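Local coordinates for protein Stk_08120 (Sulfolobus tokodaii str. 7, PDB 2EJX) that probably acts as a fatty acid carrier, as a member of a thermoacidophile-specific family in the Bet v 1-like clan, at residues A[6-12]-A[95-101]; A[71-75]-A[86-90]. The contacts are given in a common frame with arbitrary orientation. Residues are numbered along the deposited sequence.

Contact 1: A[6-12]-A[95-101]; sequences KVEKEIK and TLQIILE
In the Bet v 1-like fold the first and last strands of the antiparallel sheet lie side by side, and 6-12 with 95-101 is that edge pairing: extended chains at 175°, axes 4.7 Å apart. Thr95 opens the second strand, facing Lys12 in a non-hydrogen-bonded pair; its OG1 accepts from Lys12 NZ at 2.8 Å and also hydrogen-bonds Asp92 OD1. Leu96 pairs with Ile11 (N to Ile11 O and O to Ile11 N, both 2.9 Å), and its p rotamer brings CD1 within 3.8 Å of Ile11 CB. Gln97 faces Glu10, whose carboxylate turns to Lys91 in a salt bridge. Ile98 exchanges two hydrogen bonds with Lys9 (N to Lys9 O and O to Lys9 N, both 3.0 Å), and its CD1 meets Ile11 CD1 at 3.7 Å, both side chains m. On this inner face, with Val7, Lys9, Ile11, Leu96 and Leu100, the long helix 105-137 packs against the edge strand, where Lys9 reaches Asp120. Ile99 shares the other face with Glu8, its non-hydrogen-bonded partner, CA atoms 4.3 Å apart. Leu100 closes the hydrogen-bonded series with Val7, N to Val7 O 2.8 Å and O to Val7 N 3.0 Å. Lys6 CB comes to 3.4 Å from Glu101 CG.

Contact 2: A[71-75]-A[86-90]; sequences DEVRI and LYIRK
A beta hairpin in the middle of the sheet supplies this contact: strands 72-79 and 82-92 follow each other in the chain, and their portions 71-75 and 86-90 are antiparallel at 178° with axes 4.7 Å apart. Val73 and Ile88 form one hydrogen-bonded pair (Val73 N to Ile88 O 2.8 Å, Ile88 N to Val73 O 2.9 Å), Ile75 and Leu86 another (Ile75 N to Leu86 O and Leu86 N to Ile75 O, both 2.8 Å). Between and beyond them, Arg74 faces Tyr87 and Glu72 faces Arg89 in non-hydrogen-bonded pairs. Asp71, with a positive phi of 57°, lies just before its strand, yet its O still accepts from Lys90 N at 3.0 Å.

The two faces differ in character. Val73, Ile75, Leu86 and Ile88 make an apolar surface: Val73 CG1 lies 4.1 Å from Ile88 CD1, and Ile75 CB 4.2 Å from Leu86 CB. The reverse face carries a salt-bridge network centred on Glu72. Its OE2 takes hydrogen bonds from Arg74 NE and NH2, both 2.7 Å and part of a salt bridge, while Glu72 OE1 makes a long salt bridge of 3.8 Å to Arg89 NE. Tyr87, chi1 m, turns its ring edge to this pair: CE1 lies over one face of the Arg74 guanidinium, 3.6 Å from Arg74 NE, and CD1 is 3.4 Å from Glu72 OE2. At the strand end a water donates to Asp71 OD1 (2.7 Å) and accepts from Lys90 NZ (2.6 Å). Helices 17-24 and 27-34 cover the apolar face of this antiparallel hairpin, as in the helix-grip fold of Bet v 1-like proteins.

Overall arrangement
Contact 1 joins strands far apart in sequence, whereas contact 2 is a local hairpin nested inside the loop that contact 1 closes. Their centres are 9 Å apart in one antiparallel sheet, because 95-102 is the neighbour of 82-92 as well as of 7-12. Backbone bonds stitch them together: Gln97 N to Arg89 O and Ile99 O to Tyr87 N, each probably a hydrogen bond at 2.8 Å. On the outer face Ile99 CD1 packs 3.3 Å from Arg89 NH1; on the helix-covered face Phe24 touches Leu96, Ile98 and Ile88. Bet v 1-like relatives commonly bind ligands between sheet and long helix; this family's fatty acid binding mode is described as novel, and these contacts alone do not locate it.

Contact 1: A[6-12]-A[95-101]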
loop_
_atom_site.group_PDB
_atom_site.type_symbol
_atom_site.label_atom_id
_atom_site.label_comp_id
_atom_site.label_asym_id
_atom_site.label_seq_id
_atom_site.Cartn_x
_atom_site.Cartn_y
_atom_site.Cartn_z
ATOM N N LYS A 6 -11.752 9.210 -0.233
ATOM C CA LYS A 6 -10.526 8.508 0.253
ATOM C C LYS A 6 -10.893 7.425 1.255
ATOM O O LYS A 6 -11.909 7.553 1.962
ATOM C CB LYS A 6 -9.543 9.503 0.866
ATOM C CG LYS A 6 -10.090 10.428 1.961
ATOM C CD LYS A 6 -9.079 11.514 2.296
ATOM C CE LYS A 6 -9.173 11.960 3.753
ATOM N NZ LYS A 6 -10.184 13.045 4.003
ATOM N N VAL A 7 -10.078 6.364 1.301
ATOM C CA VAL A 7 -10.237 5.243 2.238
ATOM C C VAL A 7 -9.004 5.352 3.119
ATOM O O VAL A 7 -7.914 5.596 2.602
ATOM C CB VAL A 7 -10.218 3.864 1.504
ATOM C CG1 VAL A 7 -10.408 2.696 2.500
ATOM C CG2 VAL A 7 -11.306 3.812 0.443
ATOM N N GLU A 8 -9.165 5.225 4.435
ATOM C CA GLU A 8 -7.980 5.268 5.289
ATOM C C GLU A 8 -8.035 4.341 6.481
ATOM O O GLU A 8 -9.073 3.771 6.784
ATOM C CB GLU A 8 -7.699 6.690 5.752
ATOM C CG GLU A 8 -8.776 7.347 6.513
ATOM C CD GLU A 8 -8.503 8.833 6.606
ATOM O OE1 GLU A 8 -7.410 9.220 7.098
ATOM O OE2 GLU A 8 -9.371 9.615 6.163
ATOM N N LYS A 9 -6.907 4.237 7.175
ATOM C CA LYS A 9 -6.769 3.295 8.267
ATOM C C LYS A 9 -5.595 3.734 9.105
ATOM O O LYS A 9 -4.527 3.990 8.576
ATOM C CB LYS A 9 -6.511 1.865 7.702
ATOM C CG LYS A 9 -6.445 0.766 8.821
ATOM C CD LYS A 9 -7.880 0.361 9.210
ATOM C CE LYS A 9 -7.905 -0.527 10.452
ATOM N NZ LYS A 9 -9.356 -0.749 10.786
ATOM N N GLU A 10 -5.783 3.771 10.428
ATOM C CA GLU A 10 -4.719 4.016 11.362
ATOM C C GLU A 10 -4.174 2.667 11.723
ATOM O O GLU A 10 -4.957 1.723 11.881
ATOM C CB GLU A 10 -5.292 4.676 12.629
ATOM C CG GLU A 10 -4.266 4.876 13.701
ATOM C CD GLU A 10 -4.795 5.677 14.864
ATOM O OE1 GLU A 10 -5.282 5.058 15.816
ATOM O OE2 GLU A 10 -4.734 6.926 14.804
ATOM N N ILE A 11 -2.843 2.569 11.794
ATOM C CA ILE A 11 -2.179 1.353 12.230
ATOM C C ILE A 11 -1.285 1.684 13.398
ATOM O O ILE A 11 -0.459 2.615 13.325
ATOM C CB ILE A 11 -1.341 0.755 11.084
ATOM C CG1 ILE A 11 -2.264 0.387 9.907
ATOM C CG2 ILE A 11 -0.480 -0.498 11.581
ATOM C CD1 ILE A 11 -1.626 -0.465 8.827
ATOM N N LYS A 12 -1.403 0.869 14.450
ATOM C CA LYS A 12 -0.572 0.937 15.633
ATOM C C LYS A 12 0.495 -0.158 15.566
ATOM O O LYS A 12 0.187 -1.306 15.224
ATOM C CB LYS A 12 -1.447 0.743 16.875
ATOM C CG LYS A 12 -2.482 1.870 17.068
ATOM C CD LYS A 12 -1.838 2.942 17.986
ATOM C CE LYS A 12 -2.662 4.203 18.117
ATOM N NZ LYS A 12 -1.805 5.315 18.704
ATOM N N THR A 95 2.505 4.847 15.541
ATOM C CA THR A 95 1.256 4.994 14.809
ATOM C C THR A 95 1.546 5.565 13.432
ATOM O O THR A 95 2.337 6.505 13.297
ATOM C CB THR A 95 0.266 5.964 15.522
ATOM O OG1 THR A 95 0.327 5.728 16.926
ATOM C CG2 THR A 95 -1.151 5.741 15.052
ATOM N N LEU A 96 0.880 5.004 12.429
ATOM C CA LEU A 96 0.885 5.571 11.120
ATOM C C LEU A 96 -0.524 5.648 10.556
ATOM O O LEU A 96 -1.474 5.078 11.118
ATOM C CB LEU A 96 1.847 4.825 10.183
ATOM C CG LEU A 96 1.688 3.342 9.869
ATOM C CD1 LEU A 96 0.668 3.027 8.754
ATOM C CD2 LEU A 96 3.037 2.765 9.490
ATOM N N GLN A 97 -0.650 6.383 9.452
ATOM C CA GLN A 97 -1.921 6.471 8.727
ATOM C C GLN A 97 -1.695 6.105 7.284
ATOM O O GLN A 97 -0.725 6.563 6.684
ATOM C CB GLN A 97 -2.482 7.928 8.829
ATOM C CG GLN A 97 -3.983 8.091 8.446
ATOM C CD GLN A 97 -5.016 7.528 9.440
ATOM O OE1 GLN A 97 -6.179 7.300 9.083
ATOM N NE2 GLN A 97 -4.611 7.325 10.665
ATOM N N ILE A 98 -2.624 5.339 6.719
ATOM C CA ILE A 98 -2.645 5.002 5.290
ATOM C C ILE A 98 -3.899 5.638 4.713
ATOM O O ILE A 98 -4.996 5.465 5.278
ATOM C CB ILE A 98 -2.685 3.467 5.062
ATOM C CG1 ILE A 98 -1.484 2.816 5.790
ATOM C CG2 ILE A 98 -2.763 3.133 3.564
ATOM C CD1 ILE A 98 -1.361 1.296 5.578
ATOM N N ILE A 99 -3.709 6.408 3.640
ATOM C CA ILE A 99 -4.823 7.066 2.980
ATOM C C ILE A 99 -4.698 6.747 1.492
ATOM O O ILE A 99 -3.685 7.077 0.885
ATOM C CB ILE A 99 -4.766 8.616 3.113
ATOM C CG1 ILE A 99 -4.661 9.046 4.580
ATOM C CG2 ILE A 99 -5.992 9.253 2.474
ATOM C CD1 ILE A 99 -3.226 9.473 4.968
ATOM N N LEU A 100 -5.734 6.147 0.913
ATOM C CA LEU A 100 -5.817 5.920 -0.525
ATOM C C LEU A 100 -6.846 6.853 -1.166
ATOM O O LEU A 100 -8.047 6.808 -0.808
ATOM C CB LEU A 100 -6.217 4.477 -0.836
ATOM C CG LEU A 100 -6.241 4.106 -2.332
ATOM C CD1 LEU A 100 -4.875 4.250 -3.025
ATOM C CD2 LEU A 100 -6.797 2.663 -2.523
ATOM N N GLU A 101 -6.388 7.686 -2.099
ATOM C CA GLU A 101 -7.296 8.597 -2.797
ATOM C C GLU A 101 -7.291 8.270 -4.294
ATOM O O GLU A 101 -6.273 8.411 -4.965
ATOM C CB GLU A 101 -6.905 10.056 -2.542
ATOM C CG GLU A 101 -6.988 10.513 -1.098
ATOM C CD GLU A 101 -6.495 11.946 -0.881
ATOM O OE1 GLU A 101 -6.068 12.584 -1.870
ATOM O OE2 GLU A 101 -6.482 12.407 0.302
#

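Contact 2: A[71-75]-A[86-90]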
loop_
_atom_site.group_PDB
_atom_site.type_symbol
_atom_site.label_atom_id
_atom_site.label_comp_id
_atom_site.label_asym_id
_atom_site.label_seq_id
_atom_site.Cartn_x
_atom_site.Cartn_y
_atom_site.Cartn_z
ATOM N N ASP A 71 8.926 11.670 7.012
ATOM C CA ASP A 71 7.814 10.980 7.712
ATOM C C ASP A 71 6.636 10.621 6.808
ATOM O O ASP A 71 5.504 10.424 7.268
ATOM C CB ASP A 71 7.384 11.763 8.963
ATOM C CG ASP A 71 8.397 11.649 10.118
ATOM O OD1 ASP A 71 9.189 10.681 10.187
ATOM O OD2 ASP A 71 8.401 12.537 10.985
ATOM N N GLU A 72 6.906 10.475 5.514
ATOM C CA GLU A 72 5.827 10.229 4.570
ATOM C C GLU A 72 6.308 9.418 3.384
ATOM O O GLU A 72 7.463 9.542 2.968
ATOM C CB GLU A 72 5.202 11.553 4.088
ATOM C CG GLU A 72 4.092 11.320 3.055
ATOM C CD GLU A 72 3.191 12.521 2.808
ATOM O OE1 GLU A 72 3.003 13.384 3.701
ATOM O OE2 GLU A 72 2.649 12.576 1.699
ATOM N N VAL A 73 5.436 8.549 2.873
ATOM C CA VAL A 73 5.676 7.809 1.635
ATOM C C VAL A 73 4.463 8.127 0.750
ATOM O O VAL A 73 3.349 7.979 1.183
ATOM C CB VAL A 73 5.711 6.289 1.873
ATOM C CG1 VAL A 73 5.901 5.561 0.562
ATOM C CG2 VAL A 73 6.837 5.888 2.847
ATOM N N ARG A 74 4.695 8.549 -0.492
ATOM C CA ARG A 74 3.614 8.938 -1.375
ATOM C C ARG A 74 3.775 8.106 -2.645
ATOM O O ARG A 74 4.817 8.148 -3.291
ATOM C CB ARG A 74 3.759 10.443 -1.649
ATOM C CG ARG A 74 2.523 11.138 -2.091
ATOM C CD ARG A 74 2.724 12.667 -2.198
ATOM N NE ARG A 74 2.837 13.273 -0.859
ATOM C CZ ARG A 74 2.624 14.566 -0.586
ATOM N NH1 ARG A 74 2.258 15.405 -1.553
ATOM N NH2 ARG A 74 2.753 15.022 0.662
ATOM N N ILE A 75 2.779 7.298 -2.982
ATOM C CA ILE A 75 2.848 6.431 -4.173
ATOM C C ILE A 75 1.831 6.965 -5.177
ATOM O O ILE A 75 0.618 6.929 -4.939
ATOM C CB ILE A 75 2.580 4.949 -3.840
ATOM C CG1 ILE A 75 3.568 4.476 -2.757
ATOM C CG2 ILE A 75 2.710 4.067 -5.093
ATOM C CD1 ILE A 75 3.531 2.982 -2.407
ATOM N N LEU A 86 -1.495 6.904 -3.084
ATOM C CA LEU A 86 -1.511 6.210 -1.789
ATOM C C LEU A 86 -0.502 6.872 -0.865
ATOM O O LEU A 86 0.690 6.958 -1.189
ATOM C CB LEU A 86 -1.167 4.731 -1.975
ATOM C CG LEU A 86 -1.128 3.805 -0.747
ATOM C CD1 LEU A 86 -2.457 3.724 -0.163
ATOM C CD2 LEU A 86 -0.731 2.431 -1.249
ATOM N N TYR A 87 -0.975 7.324 0.289
ATOM C CA TYR A 87 -0.091 7.911 1.284
ATOM C C TYR A 87 0.103 6.987 2.465
ATOM O O TYR A 87 -0.850 6.398 2.944
ATOM C CB TYR A 87 -0.703 9.173 1.861
ATOM C CG TYR A 87 -1.100 10.188 0.828
ATOM C CD1 TYR A 87 -0.236 11.218 0.491
ATOM C CD2 TYR A 87 -2.344 10.105 0.181
ATOM C CE1 TYR A 87 -0.596 12.157 -0.460
ATOM C CE2 TYR A 87 -2.712 11.051 -0.770
ATOM C CZ TYR A 87 -1.823 12.070 -1.089
ATOM O OH TYR A 87 -2.155 13.039 -2.041
ATOM N N ILE A 88 1.344 6.922 2.951
ATOM C CA ILE A 88 1.635 6.338 4.257
ATOM C C ILE A 88 2.351 7.405 5.130
ATOM O O ILE A 88 3.437 7.879 4.775
ATOM C CB ILE A 88 2.413 4.984 4.145
ATOM C CG1 ILE A 88 1.716 4.004 3.157
ATOM C CG2 ILE A 88 2.516 4.318 5.561
ATOM C CD1 ILE A 88 2.284 4.001 1.696
ATOM N N ARG A 89 1.709 7.830 6.234
ATOM C CA ARG A 89 2.208 8.951 7.026
ATOM C C ARG A 89 2.494 8.499 8.451
ATOM O O ARG A 89 1.640 7.899 9.075
ATOM C CB ARG A 89 1.221 10.117 7.051
ATOM C CG ARG A 89 0.819 10.648 5.665
ATOM C CD ARG A 89 -0.252 11.753 5.811
ATOM N NE ARG A 89 -0.591 12.336 4.500
ATOM C CZ ARG A 89 -1.805 12.752 4.138
ATOM N NH1 ARG A 89 -2.829 12.702 4.989
ATOM N NH2 ARG A 89 -1.982 13.250 2.919
ATOM N N LYS A 90 3.716 8.752 8.926
ATOM C CA LYS A 90 4.031 8.535 10.307
ATOM C C LYS A 90 3.321 9.614 11.134
ATOM O O LYS A 90 3.462 10.801 10.854
ATOM C CB LYS A 90 5.559 8.563 10.520
ATOM C CG LYS A 90 5.965 8.632 11.999
ATOM C CD LYS A 90 7.417 8.382 12.174
ATOM C CE LYS A 90 7.853 8.707 13.579
ATOM N NZ LYS A 90 9.343 8.765 13.697
HETATM O O HOH W 1 10.034 11.092 12.693
#